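Local coordinates for protein PKS (Streptomyces albus, PDB 4OQJ) that probably catalyses chain-extending condensation of acyl thioesters as a ketosynthase of an "AT-less" type I polyketide synthase that makes oxazolomycin, at residues R486-D491 against T519-A524; L118-Y123 against L694-F699; E311-A316 against F348-A353; V323-A328 against K420-G425; A562-A567 against H573-A578. All coordinates share one frame; numbering follows the deposited sequence. Where two conformers were deposited one is given.

Contact 1: R486-D491 against T519-A524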
# COMPACT_ATOMS: atom_id res chain seq x y z
N ARG A 486 -0.71 35.33 -19.14
CA ARG A 486 0.66 35.02 -19.48
C ARG A 486 0.75 33.71 -20.24
O ARG A 486 1.43 33.62 -21.25
CB ARG A 486 1.52 34.96 -18.21
CG ARG A 486 3.03 34.82 -18.45
CD ARG A 486 3.85 34.88 -17.15
NE ARG A 486 3.36 35.91 -16.22
CZ ARG A 486 2.71 35.67 -15.08
NH1 ARG A 486 2.47 34.42 -14.67
NH2 ARG A 486 2.30 36.69 -14.33
N ALA A 487 0.06 32.68 -19.75
CA ALA A 487 0.14 31.38 -20.41
C ALA A 487 -0.46 31.47 -21.82
O ALA A 487 -0.02 30.79 -22.76
CB ALA A 487 -0.58 30.32 -19.58
N LEU A 488 -1.48 32.30 -21.98
CA LEU A 488 -2.15 32.40 -23.26
C LEU A 488 -1.25 33.13 -24.28
O LEU A 488 -1.15 32.71 -25.44
CB LEU A 488 -3.51 33.11 -23.10
CG LEU A 488 -4.62 32.26 -22.46
CD1 LEU A 488 -5.91 33.06 -22.36
CD2 LEU A 488 -4.88 30.94 -23.19
N ARG A 489 -0.56 34.18 -23.85
CA ARG A 489 0.43 34.86 -24.71
C ARG A 489 1.52 33.91 -25.21
O ARG A 489 1.95 34.00 -26.35
CB ARG A 489 1.12 36.00 -23.97
CG ARG A 489 0.27 37.22 -23.75
CD ARG A 489 0.69 37.95 -22.49
NE ARG A 489 2.13 37.90 -22.27
CZ ARG A 489 2.72 38.21 -21.12
NH1 ARG A 489 4.04 38.14 -21.01
NH2 ARG A 489 1.99 38.58 -20.07
N LYS A 490 1.96 33.01 -24.34
CA LYS A 490 3.15 32.20 -24.58
C LYS A 490 2.90 30.91 -25.36
O LYS A 490 3.84 30.21 -25.71
CB LYS A 490 3.82 31.85 -23.26
CG LYS A 490 4.47 33.03 -22.56
CD LYS A 490 4.97 32.65 -21.17
CE LYS A 490 5.94 31.48 -21.20
NZ LYS A 490 6.42 31.10 -19.84
N ASP A 491 1.64 30.59 -25.62
CA ASP A 491 1.32 29.51 -26.55
C ASP A 491 0.09 29.88 -27.39
O ASP A 491 -1.04 29.80 -26.92
CB ASP A 491 1.08 28.20 -25.79
CG ASP A 491 0.88 27.02 -26.73
OD1 ASP A 491 1.02 27.19 -27.97
OD2 ASP A 491 0.58 25.91 -26.24
N THR A 519 -12.75 35.81 -28.56
CA THR A 519 -12.84 35.31 -29.92
C THR A 519 -11.64 34.45 -30.29
O THR A 519 -11.67 33.70 -31.27
CB THR A 519 -12.95 36.49 -30.88
OG1 THR A 519 -11.84 37.37 -30.66
CG2 THR A 519 -14.23 37.26 -30.61
N GLY A 520 -10.57 34.53 -29.50
CA GLY A 520 -9.42 33.68 -29.70
C GLY A 520 -8.41 33.85 -28.59
O GLY A 520 -8.61 34.65 -27.67
N VAL A 521 -7.30 33.12 -28.68
CA VAL A 521 -6.30 33.11 -27.62
C VAL A 521 -5.61 34.47 -27.46
O VAL A 521 -5.52 35.00 -26.33
CB VAL A 521 -5.27 32.01 -27.88
CG1 VAL A 521 -4.13 32.06 -26.85
CG2 VAL A 521 -5.97 30.66 -27.84
N ARG A 522 -5.15 35.06 -28.56
CA ARG A 522 -4.50 36.37 -28.49
C ARG A 522 -5.46 37.38 -27.86
O ARG A 522 -5.11 38.07 -26.89
CB ARG A 522 -4.06 36.83 -29.88
N ASP A 523 -6.68 37.43 -28.39
CA ASP A 523 -7.73 38.30 -27.88
C ASP A 523 -7.92 38.15 -26.37
O ASP A 523 -7.98 39.13 -25.62
CB ASP A 523 -9.05 38.00 -28.59
CG ASP A 523 -10.21 38.82 -28.05
OD1 ASP A 523 -10.14 40.07 -28.10
OD2 ASP A 523 -11.18 38.21 -27.55
N ALA A 524 -8.02 36.90 -25.94
CA ALA A 524 -8.22 36.59 -24.53
C ALA A 524 -7.04 37.11 -23.72
O ALA A 524 -7.23 37.74 -22.67
CB ALA A 524 -8.38 35.09 -24.34
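Leu488 and Val521 put their branched side chains against each other at a slant. Leu488 sits near the C-terminal end of helix 474-490. Val521 sits at the first turn of helix 521-530. Both side chains leave the backbone toward the opposite segment. The two methyls of Leu488 have separate partners. CD2 of Leu488 rests 3.9 Å from CG1 of Val521, and CD1 of Leu488 reaches 3.8 Å from CB of Ala524, one helical turn further on. Val521 meets the other segment through CG1, which stands anti to the backbone N (chi1 175°). This methyl sits over the end of the first helix, 3.4 Å from the carbonyl O of Leu488 and 3.8 Å from the carbonyl O of Asp491. Gly520 is the N-cap residue of the second helix. Just before it, the backbone N of Thr519 bonds to OD2 of Asp523 at 3.0 Å, on the anti side of the carboxylate. OD1 of Asp523 has a salt bridge to Arg535. Leu488 also touches Ala525 and Leu528, so it lies along one side of helix 521-530. No hydrogen bond crosses between the segments. The two helices are therefore joined here by van der Waals contact of buried aliphatic groups.

Contact 2: L118-Y123 against L694-F699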
# COMPACT_ATOMS: atom_id res chain seq x y z
N LEU A 118 -4.17 17.44 -10.16
CA LEU A 118 -5.53 17.26 -10.69
C LEU A 118 -5.92 18.46 -11.55
O LEU A 118 -6.53 18.30 -12.61
CB LEU A 118 -6.52 17.07 -9.55
CG LEU A 118 -6.46 15.67 -8.94
CD1 LEU A 118 -7.05 15.65 -7.55
CD2 LEU A 118 -7.20 14.70 -9.84
N GLU A 119 -5.56 19.66 -11.11
CA GLU A 119 -5.74 20.84 -11.95
C GLU A 119 -5.05 20.71 -13.31
O GLU A 119 -5.63 21.03 -14.32
CB GLU A 119 -5.21 22.07 -11.23
CG GLU A 119 -6.21 22.75 -10.34
CD GLU A 119 -5.68 24.08 -9.86
OE1 GLU A 119 -4.49 24.13 -9.46
OE2 GLU A 119 -6.45 25.08 -9.89
N ARG A 120 -3.80 20.26 -13.33
CA ARG A 120 -3.10 20.15 -14.59
C ARG A 120 -3.74 19.07 -15.45
O ARG A 120 -3.79 19.21 -16.68
CB ARG A 120 -1.60 19.86 -14.36
CG ARG A 120 -0.80 19.69 -15.62
CD ARG A 120 0.68 19.90 -15.36
NE ARG A 120 1.00 21.30 -15.02
CZ ARG A 120 1.19 21.77 -13.79
NH1 ARG A 120 1.48 23.05 -13.61
NH2 ARG A 120 1.11 20.97 -12.73
N ALA A 121 -4.25 18.01 -14.82
CA ALA A 121 -4.97 16.96 -15.55
C ALA A 121 -6.29 17.46 -16.12
O ALA A 121 -6.75 16.96 -17.15
CB ALA A 121 -5.23 15.77 -14.64
N GLY A 122 -6.89 18.46 -15.46
CA GLY A 122 -8.12 19.06 -15.92
C GLY A 122 -9.37 18.49 -15.24
O GLY A 122 -10.46 18.66 -15.76
N TYR A 123 -9.20 17.87 -14.07
CA TYR A 123 -10.33 17.26 -13.35
C TYR A 123 -10.56 17.90 -11.98
O TYR A 123 -9.65 18.00 -11.16
CB TYR A 123 -10.13 15.75 -13.19
CG TYR A 123 -10.37 15.01 -14.49
CD1 TYR A 123 -9.34 14.81 -15.41
CD2 TYR A 123 -11.64 14.56 -14.81
CE1 TYR A 123 -9.57 14.16 -16.61
CE2 TYR A 123 -11.88 13.93 -16.01
CZ TYR A 123 -10.85 13.72 -16.90
OH TYR A 123 -11.11 13.09 -18.09
N LEU A 694 -3.01 24.02 -17.91
CA LEU A 694 -3.07 25.47 -17.74
C LEU A 694 -2.47 25.79 -16.38
O LEU A 694 -2.24 24.87 -15.60
CB LEU A 694 -4.50 25.98 -17.84
CG LEU A 694 -5.21 25.73 -19.17
CD1 LEU A 694 -6.68 26.02 -19.03
CD2 LEU A 694 -4.61 26.60 -20.25
N PRO A 695 -2.21 27.07 -16.08
CA PRO A 695 -1.58 27.33 -14.78
C PRO A 695 -2.44 26.85 -13.63
O PRO A 695 -3.65 26.76 -13.78
CB PRO A 695 -1.42 28.85 -14.76
CG PRO A 695 -1.33 29.24 -16.23
CD PRO A 695 -2.27 28.28 -16.92
N THR A 696 -1.79 26.54 -12.50
CA THR A 696 -2.46 25.96 -11.35
C THR A 696 -2.70 27.04 -10.30
O THR A 696 -2.25 28.18 -10.46
CB THR A 696 -1.63 24.78 -10.79
OG1 THR A 696 -0.25 25.17 -10.58
CG2 THR A 696 -1.65 23.66 -11.79
N TYR A 697 -3.45 26.70 -9.25
CA TYR A 697 -3.97 27.68 -8.30
C TYR A 697 -2.85 28.47 -7.58
O TYR A 697 -1.84 27.89 -7.19
CB TYR A 697 -4.85 26.98 -7.26
CG TYR A 697 -5.64 27.95 -6.41
CD1 TYR A 697 -6.89 28.41 -6.83
CD2 TYR A 697 -5.13 28.44 -5.21
CE1 TYR A 697 -7.61 29.32 -6.07
CE2 TYR A 697 -5.86 29.35 -4.44
CZ TYR A 697 -7.10 29.78 -4.88
OH TYR A 697 -7.83 30.70 -4.13
N PRO A 698 -3.04 29.80 -7.42
CA PRO A 698 -2.03 30.60 -6.72
C PRO A 698 -2.26 30.57 -5.20
O PRO A 698 -2.77 31.53 -4.61
CB PRO A 698 -2.23 32.00 -7.29
CG PRO A 698 -3.68 32.04 -7.63
CD PRO A 698 -4.06 30.64 -8.07
N PHE A 699 -1.88 29.46 -4.58
CA PHE A 699 -2.09 29.25 -3.16
C PHE A 699 -1.57 30.42 -2.36
O PHE A 699 -0.48 30.91 -2.62
CB PHE A 699 -1.40 27.97 -2.70
CG PHE A 699 -1.88 26.74 -3.41
CD1 PHE A 699 -3.10 26.16 -3.08
CD2 PHE A 699 -1.11 26.16 -4.40
CE1 PHE A 699 -3.53 25.01 -3.72
CE2 PHE A 699 -1.54 25.03 -5.06
CZ PHE A 699 -2.74 24.45 -4.72
O HOH W 1 -4.99 22.45 -16.69
O HOH W 2 1.76 23.23 -11.07
O HOH W 3 0.27 24.02 -15.75
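Glu119 OE1 accepts a hydrogen bond from the backbone N of Tyr697 at 2.8 Å, with an N-H...O angle of 156°. The oxygen uses its syn lone pair. The same OE1 lies 3.2 Å from CB of Thr696, so the carboxylate sits close against Thr696 and the start of Tyr697. The next residue, Arg120, carries its guanidinium past Thr696. CG2 of Thr696 covers one face of that group, 3.7 Å from NH1 of Arg120. A bend at chi3 (-68°) turns the arginine end toward the loop.

Waters bridge the same residues. One joins NH1 of Arg120 to OG1 of Thr696. Another links the carbonyl O of Glu119 to the backbone N of Leu694. A third bridges NH1 of Arg120, by a weak bond, and the carbonyl O of Leu694.

Further out, Arg120 NH2 bonds to the carbonyl O of Leu28 in strand 23-31. Arg507 holds the carbonyl oxygens of Glu119 and Pro695. Tyr697 OH bonds to the backbone N of Asn472. Helix 105-121 of the ketosynthase ends in a Schellman motif, with Gly122 as the positive-phi C-prime residue: Tyr123 N reaches Leu118 O at 3.1 Å, and Gly122 N bonds weakly to Glu119 O. The late 694-699 loop packs there.

Contact 3: E311-A316 against F348-A353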
# COMPACT_ATOMS: atom_id res chain seq x y z
N GLU A 311 11.68 -7.99 -14.56
CA GLU A 311 10.26 -8.24 -14.30
C GLU A 311 9.40 -7.13 -14.88
O GLU A 311 8.34 -7.38 -15.45
CB GLU A 311 9.98 -8.38 -12.79
CG GLU A 311 8.54 -8.79 -12.47
CD GLU A 311 8.23 -8.88 -10.98
OE1 GLU A 311 9.15 -8.93 -10.14
OE2 GLU A 311 7.03 -8.89 -10.63
N ALA A 312 9.85 -5.90 -14.72
CA ALA A 312 9.10 -4.76 -15.27
C ALA A 312 9.05 -4.81 -16.80
O ALA A 312 8.00 -4.58 -17.40
CB ALA A 312 9.73 -3.45 -14.81
N GLN A 313 10.18 -5.12 -17.43
CA GLN A 313 10.22 -5.20 -18.89
C GLN A 313 9.31 -6.33 -19.40
O GLN A 313 8.62 -6.17 -20.41
CB GLN A 313 11.65 -5.41 -19.38
CG GLN A 313 12.53 -4.21 -19.19
CD GLN A 313 13.95 -4.44 -19.65
OE1 GLN A 313 14.33 -5.55 -20.02
NE2 GLN A 313 14.76 -3.39 -19.62
N GLU A 314 9.32 -7.46 -18.71
CA GLU A 314 8.51 -8.60 -19.12
C GLU A 314 7.04 -8.24 -19.04
O GLU A 314 6.27 -8.53 -19.94
CB GLU A 314 8.79 -9.84 -18.25
CG GLU A 314 10.12 -10.50 -18.51
CD GLU A 314 10.24 -11.07 -19.92
OE1 GLU A 314 9.19 -11.33 -20.56
OE2 GLU A 314 11.38 -11.26 -20.38
N ILE A 315 6.66 -7.59 -17.95
CA ILE A 315 5.28 -7.20 -17.72
C ILE A 315 4.83 -6.19 -18.77
O ILE A 315 3.69 -6.21 -19.24
CB ILE A 315 5.12 -6.62 -16.28
CG1 ILE A 315 4.58 -7.69 -15.34
CG2 ILE A 315 4.21 -5.39 -16.26
CD1 ILE A 315 3.12 -8.03 -15.55
N ALA A 316 5.73 -5.28 -19.12
CA ALA A 316 5.44 -4.26 -20.11
C ALA A 316 5.45 -4.81 -21.53
O ALA A 316 5.05 -4.11 -22.46
CB ALA A 316 6.47 -3.12 -20.01
N PHE A 348 19.43 -6.45 -18.82
CA PHE A 348 19.33 -6.08 -20.22
C PHE A 348 19.89 -7.17 -21.14
O PHE A 348 19.37 -7.37 -22.23
CB PHE A 348 20.03 -4.73 -20.48
CG PHE A 348 19.13 -3.53 -20.26
CD1 PHE A 348 18.54 -3.30 -19.03
CD2 PHE A 348 18.89 -2.63 -21.29
CE1 PHE A 348 17.71 -2.19 -18.83
CE2 PHE A 348 18.08 -1.52 -21.10
CZ PHE A 348 17.48 -1.30 -19.86
N ASN A 349 20.91 -7.89 -20.67
CA ASN A 349 21.58 -8.91 -21.49
C ASN A 349 21.00 -10.31 -21.31
O ASN A 349 21.56 -11.29 -21.80
CB ASN A 349 23.08 -8.97 -21.16
CG ASN A 349 23.83 -7.73 -21.60
OD1 ASN A 349 23.49 -7.09 -22.59
ND2 ASN A 349 24.89 -7.40 -20.86
N ARG A 350 19.89 -10.42 -20.58
CA ARG A 350 19.40 -11.73 -20.14
C ARG A 350 18.96 -12.65 -21.29
O ARG A 350 18.97 -13.87 -21.14
CB ARG A 350 18.25 -11.55 -19.15
CG ARG A 350 16.93 -11.07 -19.76
CD ARG A 350 15.88 -10.79 -18.68
NE ARG A 350 14.59 -10.38 -19.26
CZ ARG A 350 14.30 -9.14 -19.63
NH1 ARG A 350 15.20 -8.16 -19.50
NH2 ARG A 350 13.12 -8.86 -20.16
N GLU A 351 18.57 -12.07 -22.42
CA GLU A 351 18.00 -12.85 -23.52
C GLU A 351 19.05 -13.23 -24.57
O GLU A 351 18.71 -13.61 -25.69
CB GLU A 351 16.86 -12.08 -24.19
N GLY A 352 20.32 -13.13 -24.20
CA GLY A 352 21.40 -13.52 -25.09
C GLY A 352 22.74 -12.98 -24.64
O GLY A 352 23.15 -13.18 -23.49
N ALA A 353 23.43 -12.29 -25.54
CA ALA A 353 24.70 -11.66 -25.24
C ALA A 353 24.52 -10.14 -25.17
O ALA A 353 23.39 -9.64 -25.07
CB ALA A 353 25.76 -12.04 -26.28
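Gln313 and Glu314, neighbours on helix 302-316, both reach Arg350 in the turn that follows helix 336-348. That turn is a type I beta turn from Asn349 to Gly352. The contact joins helix 302-316 to the end of helix 336-348 and the turn after it, in the C-terminal half of the thiolase-like ketosynthase fold.

The charged part is a salt bridge. NH2 of Arg350 donates to OE2 of Glu314 at 3.0 Å and 169°. The oxygen lies in the guanidinium plane, but the arginine meets it from above the carboxylate plane, and the two planes are 81° apart. Glu314 bends at chi2, which brings its end toward the arginine.

The neutral polar part is the bond from NH1 of Arg350 to OE1 of Gln313, 2.8 Å long. This oxygen also sits at the guanidinium edge. NH1 has a further bond to the carbonyl O of Ala347, so the group is fixed by the last turn of helix 336-348, just before it, as well as by helix 302-316. The arginine chain is extended from CG to NE and reaches across to helix 302-316.

The aromatic part lies deeper. The amide nitrogen of Gln313 stands over one face of the Phe348 ring, and the amide and ring planes are 69° apart. Phe348 meets Phe413 edge-to-face and also touches Val309 and Pro320. The two ends of the Gln313 amide thus part company: OE1 goes to the arginine, while NE2 of Gln313 lies 3.3 Å from CE1 of Phe348.

Contact 4: V323-A328 against K420-G425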
# COMPACT_ATOMS: atom_id res chain seq x y z
N VAL A 323 14.71 -0.08 -25.13
CA VAL A 323 14.82 0.95 -24.10
C VAL A 323 16.05 1.80 -24.40
O VAL A 323 17.13 1.25 -24.58
CB VAL A 323 14.93 0.30 -22.69
CG1 VAL A 323 15.15 1.35 -21.62
CG2 VAL A 323 13.66 -0.51 -22.38
N SER A 324 15.89 3.13 -24.48
CA SER A 324 16.98 4.02 -24.91
C SER A 324 17.40 5.04 -23.85
O SER A 324 18.33 5.82 -24.08
CB SER A 324 16.60 4.77 -26.20
OG SER A 324 15.32 5.38 -26.10
N TYR A 325 16.72 5.04 -22.71
CA TYR A 325 17.14 5.83 -21.54
C TYR A 325 16.78 5.08 -20.25
O TYR A 325 15.68 4.55 -20.12
CB TYR A 325 16.49 7.24 -21.53
CG TYR A 325 16.93 7.99 -20.30
CD1 TYR A 325 18.22 8.50 -20.21
CD2 TYR A 325 16.08 8.16 -19.22
CE1 TYR A 325 18.66 9.14 -19.08
CE2 TYR A 325 16.51 8.82 -18.08
CZ TYR A 325 17.80 9.30 -18.02
OH TYR A 325 18.27 9.94 -16.89
N VAL A 326 17.69 5.05 -19.28
CA VAL A 326 17.34 4.60 -17.93
C VAL A 326 17.65 5.69 -16.92
O VAL A 326 18.75 6.23 -16.87
CB VAL A 326 18.10 3.30 -17.52
CG1 VAL A 326 17.92 3.01 -16.03
CG2 VAL A 326 17.64 2.12 -18.35
N GLU A 327 16.65 5.99 -16.10
CA GLU A 327 16.81 6.87 -14.97
C GLU A 327 17.16 5.98 -13.78
O GLU A 327 16.31 5.29 -13.23
CB GLU A 327 15.54 7.70 -14.72
CG GLU A 327 15.51 8.51 -13.40
CD GLU A 327 16.53 9.66 -13.35
OE1 GLU A 327 17.11 10.03 -14.40
OE2 GLU A 327 16.75 10.21 -12.25
N ALA A 328 18.44 6.00 -13.43
CA ALA A 328 19.00 5.22 -12.35
C ALA A 328 18.57 5.73 -10.99
O ALA A 328 18.22 6.90 -10.84
CB ALA A 328 20.50 5.23 -12.44
N LYS A 420 19.91 17.33 -25.89
CA LYS A 420 19.81 17.15 -27.33
C LYS A 420 18.59 16.34 -27.69
O LYS A 420 17.97 15.71 -26.81
CB LYS A 420 21.06 16.46 -27.88
CG LYS A 420 21.28 15.05 -27.33
CD LYS A 420 22.31 14.31 -28.17
CE LYS A 420 22.41 12.87 -27.77
NZ LYS A 420 23.51 12.18 -28.48
N GLU A 421 18.26 16.34 -28.97
CA GLU A 421 17.11 15.59 -29.44
C GLU A 421 17.29 14.13 -29.06
O GLU A 421 18.39 13.57 -29.13
CB GLU A 421 16.91 15.71 -30.95
CG GLU A 421 15.57 15.12 -31.42
CD GLU A 421 15.46 14.96 -32.92
OE1 GLU A 421 16.26 15.59 -33.66
OE2 GLU A 421 14.58 14.19 -33.38
N TRP A 422 16.19 13.53 -28.63
CA TRP A 422 16.13 12.12 -28.31
C TRP A 422 15.91 11.41 -29.64
O TRP A 422 14.84 11.57 -30.24
CB TRP A 422 15.00 11.86 -27.31
CG TRP A 422 14.96 10.48 -26.73
CD1 TRP A 422 15.42 9.33 -27.29
CD2 TRP A 422 14.43 10.13 -25.45
NE1 TRP A 422 15.20 8.27 -26.44
CE2 TRP A 422 14.59 8.73 -25.30
CE3 TRP A 422 13.82 10.85 -24.42
CZ2 TRP A 422 14.17 8.05 -24.16
CZ3 TRP A 422 13.40 10.18 -23.29
CH2 TRP A 422 13.59 8.79 -23.17
N PRO A 423 16.92 10.67 -30.14
CA PRO A 423 16.77 10.12 -31.50
C PRO A 423 15.59 9.16 -31.61
O PRO A 423 15.29 8.42 -30.67
CB PRO A 423 18.10 9.38 -31.73
CG PRO A 423 19.05 9.95 -30.73
CD PRO A 423 18.21 10.29 -29.54
N ALA A 424 14.90 9.22 -32.74
CA ALA A 424 13.84 8.26 -33.04
C ALA A 424 14.44 6.86 -33.20
O ALA A 424 15.61 6.71 -33.54
CB ALA A 424 13.10 8.68 -34.29
N GLY A 425 13.63 5.83 -32.95
CA GLY A 425 14.06 4.45 -33.08
C GLY A 425 13.01 3.63 -33.82
O GLY A 425 12.02 4.17 -34.31
O HOH W 4 15.17 5.99 -29.48
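Strand 325-327 of the large mixed sheet of the ketosynthase fold meets an indole from the loop after strand 420-421. The indole is that of Trp422. Its NE1 donates a hydrogen bond to OG of Ser324, 2.9 Å long with an N-H...O angle of 149°. The hydroxyl lies almost in the indole plane, at its pyrrole edge. Ser324 holds OG between the backbone N and the carbonyl carbon (chi1 50°), and this turns the hydroxyl to the indole.

The six-membered part of the indole reaches further along the strand. CZ2 of Trp422 is 3.6 Å from CB of Tyr325, and CH2 of Trp422 is 3.7 Å from the same atom. This is apolar contact at the root of the tyrosine, whose ring leads away from the tryptophan.

In the sheet, the strand lies between strands 430-436 and 360-363. The mixed sheet with helices packed on it is that of the thiolase-like fold; here helix 376-390 covers it. Met387 of this helix meets Tyr325 and Trp422, and its Leu388 also packs on Trp422. The phenol end of Tyr325 donates to OE1 of Glu327 at 2.7 Å, nearly along the C-O axis. Lys383 of the same helix bonds to Tyr325 OH and pairs with OE1 of Glu327.

On the loop side, a water donates to the carbonyl O of Pro423 at 2.7 Å. Its link to OG of Ser324 is weak. Arg429 holds the carbonyl O of Trp422.

Contact 5: A562-A567 against H573-A578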
# COMPACT_ATOMS: atom_id res chain seq x y z
N ALA A 562 -29.33 34.39 -35.53
CA ALA A 562 -27.99 33.93 -35.14
C ALA A 562 -28.03 32.85 -34.06
O ALA A 562 -27.37 31.81 -34.16
CB ALA A 562 -27.15 35.12 -34.67
N LEU A 563 -28.78 33.10 -32.99
CA LEU A 563 -28.92 32.10 -31.94
C LEU A 563 -29.56 30.82 -32.48
O LEU A 563 -29.18 29.72 -32.09
CB LEU A 563 -29.76 32.63 -30.77
CG LEU A 563 -29.07 33.58 -29.78
CD1 LEU A 563 -30.04 33.93 -28.67
CD2 LEU A 563 -27.79 32.99 -29.21
N TYR A 564 -30.53 30.98 -33.37
CA TYR A 564 -31.24 29.85 -33.93
C TYR A 564 -30.28 28.97 -34.71
O TYR A 564 -30.31 27.75 -34.60
CB TYR A 564 -32.38 30.31 -34.84
CG TYR A 564 -33.41 29.24 -35.14
CD1 TYR A 564 -34.43 28.97 -34.24
CD2 TYR A 564 -33.36 28.50 -36.31
CE1 TYR A 564 -35.39 28.00 -34.49
CE2 TYR A 564 -34.31 27.51 -36.57
CZ TYR A 564 -35.32 27.27 -35.66
OH TYR A 564 -36.26 26.30 -35.91
N GLU A 565 -29.43 29.61 -35.50
CA GLU A 565 -28.44 28.90 -36.30
C GLU A 565 -27.33 28.30 -35.45
O GLU A 565 -26.89 27.18 -35.70
CB GLU A 565 -27.84 29.85 -37.35
CG GLU A 565 -26.88 29.19 -38.33
CD GLU A 565 -26.19 30.21 -39.22
OE1 GLU A 565 -26.84 30.71 -40.16
OE2 GLU A 565 -25.00 30.51 -38.98
N GLU A 566 -26.89 29.04 -34.43
CA GLU A 566 -25.64 28.71 -33.73
C GLU A 566 -25.80 27.91 -32.45
O GLU A 566 -24.87 27.20 -32.05
CB GLU A 566 -24.89 30.00 -33.40
CG GLU A 566 -24.57 30.87 -34.60
CD GLU A 566 -24.22 32.30 -34.21
OE1 GLU A 566 -24.01 32.55 -33.00
OE2 GLU A 566 -24.16 33.17 -35.10
N ALA A 567 -26.96 28.02 -31.80
CA ALA A 567 -27.17 27.36 -30.50
C ALA A 567 -28.30 26.32 -30.54
O ALA A 567 -29.49 26.65 -30.61
CB ALA A 567 -27.46 28.42 -29.43
N HIS A 573 -35.87 25.05 -27.92
CA HIS A 573 -36.92 25.75 -27.17
C HIS A 573 -37.65 26.80 -28.00
O HIS A 573 -38.82 27.10 -27.74
CB HIS A 573 -36.32 26.39 -25.92
CG HIS A 573 -35.73 25.38 -24.98
ND1 HIS A 573 -36.50 24.48 -24.29
CD2 HIS A 573 -34.44 25.12 -24.65
CE1 HIS A 573 -35.71 23.71 -23.55
NE2 HIS A 573 -34.46 24.08 -23.75
N PHE A 574 -36.97 27.38 -28.98
CA PHE A 574 -37.64 28.35 -29.85
C PHE A 574 -38.69 27.64 -30.70
O PHE A 574 -39.80 28.14 -30.87
CB PHE A 574 -36.63 29.09 -30.73
CG PHE A 574 -37.21 30.29 -31.44
CD1 PHE A 574 -37.84 30.15 -32.65
CD2 PHE A 574 -37.12 31.55 -30.87
CE1 PHE A 574 -38.38 31.25 -33.30
CE2 PHE A 574 -37.65 32.64 -31.50
CZ PHE A 574 -38.28 32.50 -32.72
N ASP A 575 -38.33 26.49 -31.26
CA ASP A 575 -39.26 25.70 -32.06
C ASP A 575 -40.50 25.36 -31.24
O ASP A 575 -41.63 25.54 -31.69
CB ASP A 575 -38.61 24.41 -32.56
CG ASP A 575 -37.72 24.63 -33.78
OD1 ASP A 575 -37.80 25.72 -34.40
OD2 ASP A 575 -36.96 23.70 -34.13
N ARG A 576 -40.28 24.89 -30.02
CA ARG A 576 -41.39 24.49 -29.17
C ARG A 576 -42.22 25.69 -28.72
O ARG A 576 -43.44 25.60 -28.61
CB ARG A 576 -40.87 23.70 -27.97
CG ARG A 576 -40.17 22.40 -28.38
CD ARG A 576 -39.78 21.52 -27.20
NE ARG A 576 -38.96 20.39 -27.62
CZ ARG A 576 -39.44 19.25 -28.13
NH1 ARG A 576 -40.75 19.07 -28.29
NH2 ARG A 576 -38.60 18.29 -28.49
N CYS A 577 -41.57 26.83 -28.50
CA CYS A 577 -42.29 28.05 -28.16
C CYS A 577 -43.14 28.54 -29.32
O CYS A 577 -44.24 29.03 -29.12
CB CYS A 577 -41.32 29.15 -27.74
SG CYS A 577 -42.13 30.71 -27.38
N ALA A 578 -42.63 28.42 -30.54
CA ALA A 578 -43.38 28.84 -31.72
C ALA A 578 -44.61 27.96 -31.92
O ALA A 578 -45.65 28.41 -32.41
CB ALA A 578 -42.49 28.81 -32.96
O HOH W 5 -35.13 23.55 -36.21
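Tyr564 of helix 557-566 crosses Phe574 of helix 568-581 at about a right angle. This is the tight part of the contact. CE1 of Tyr564 lies 3.7 Å from CD1 of Phe574, and CD1 of Tyr564 is 3.9 Å from the same atom. The ring centroids are 5.7 Å apart and the planes stand at 79°. Both residues carry CG anti to the backbone N (chi1 -163° for Tyr564), which swings both rings in between the two helices. Both side chains leave their helices toward the other segment.

The two helices follow each other directly. Ala567 ends the first and takes the N-cap position of the second, so the contact lies between consecutive helices joined at Ala567, within a helical part of the chain. Helices 585-590 and 594-610 complete the apolar side. Leu589 touches both rings, and Ala599 and Val600 pack on Phe574. Phe570, one turn before Phe574, touches Tyr564 too.

The polar side is looser and less certain. The phenol end of Tyr564 and the carboxylate of Asp575 are modelled too close to each other, so their direct pairing is doubtful. A water lies between them. It donates to OD2 of Asp575 at 2.8 Å and stands 3.0 Å from OH of Tyr564; the direction of the second link is not settled. The backbone carbonyl O of Tyr564 takes a bond from Arg571.

Contacts 3 and 4 belong to the ketosynthase fold and touch, with centres about 17 Å apart. Helix 302-316 leads on to strand 325-327, and the segments of contacts 3 and 4 alternate along the chain. Phe348 of contact 3 packs on Val323 and Val326 of contact 4. Contact 2 pairs an early helix with a loop near the end of the modelled chain, so the other four contacts all lie within the loop it closes. It also touches contact 1, where Ala487 meets Pro695. The returning loop thus ties the ketosynthase to helix 474-490. Contact 5 lies far off, its centre about 62 Å from that of contact 3, and marks the elongated shape of the chain.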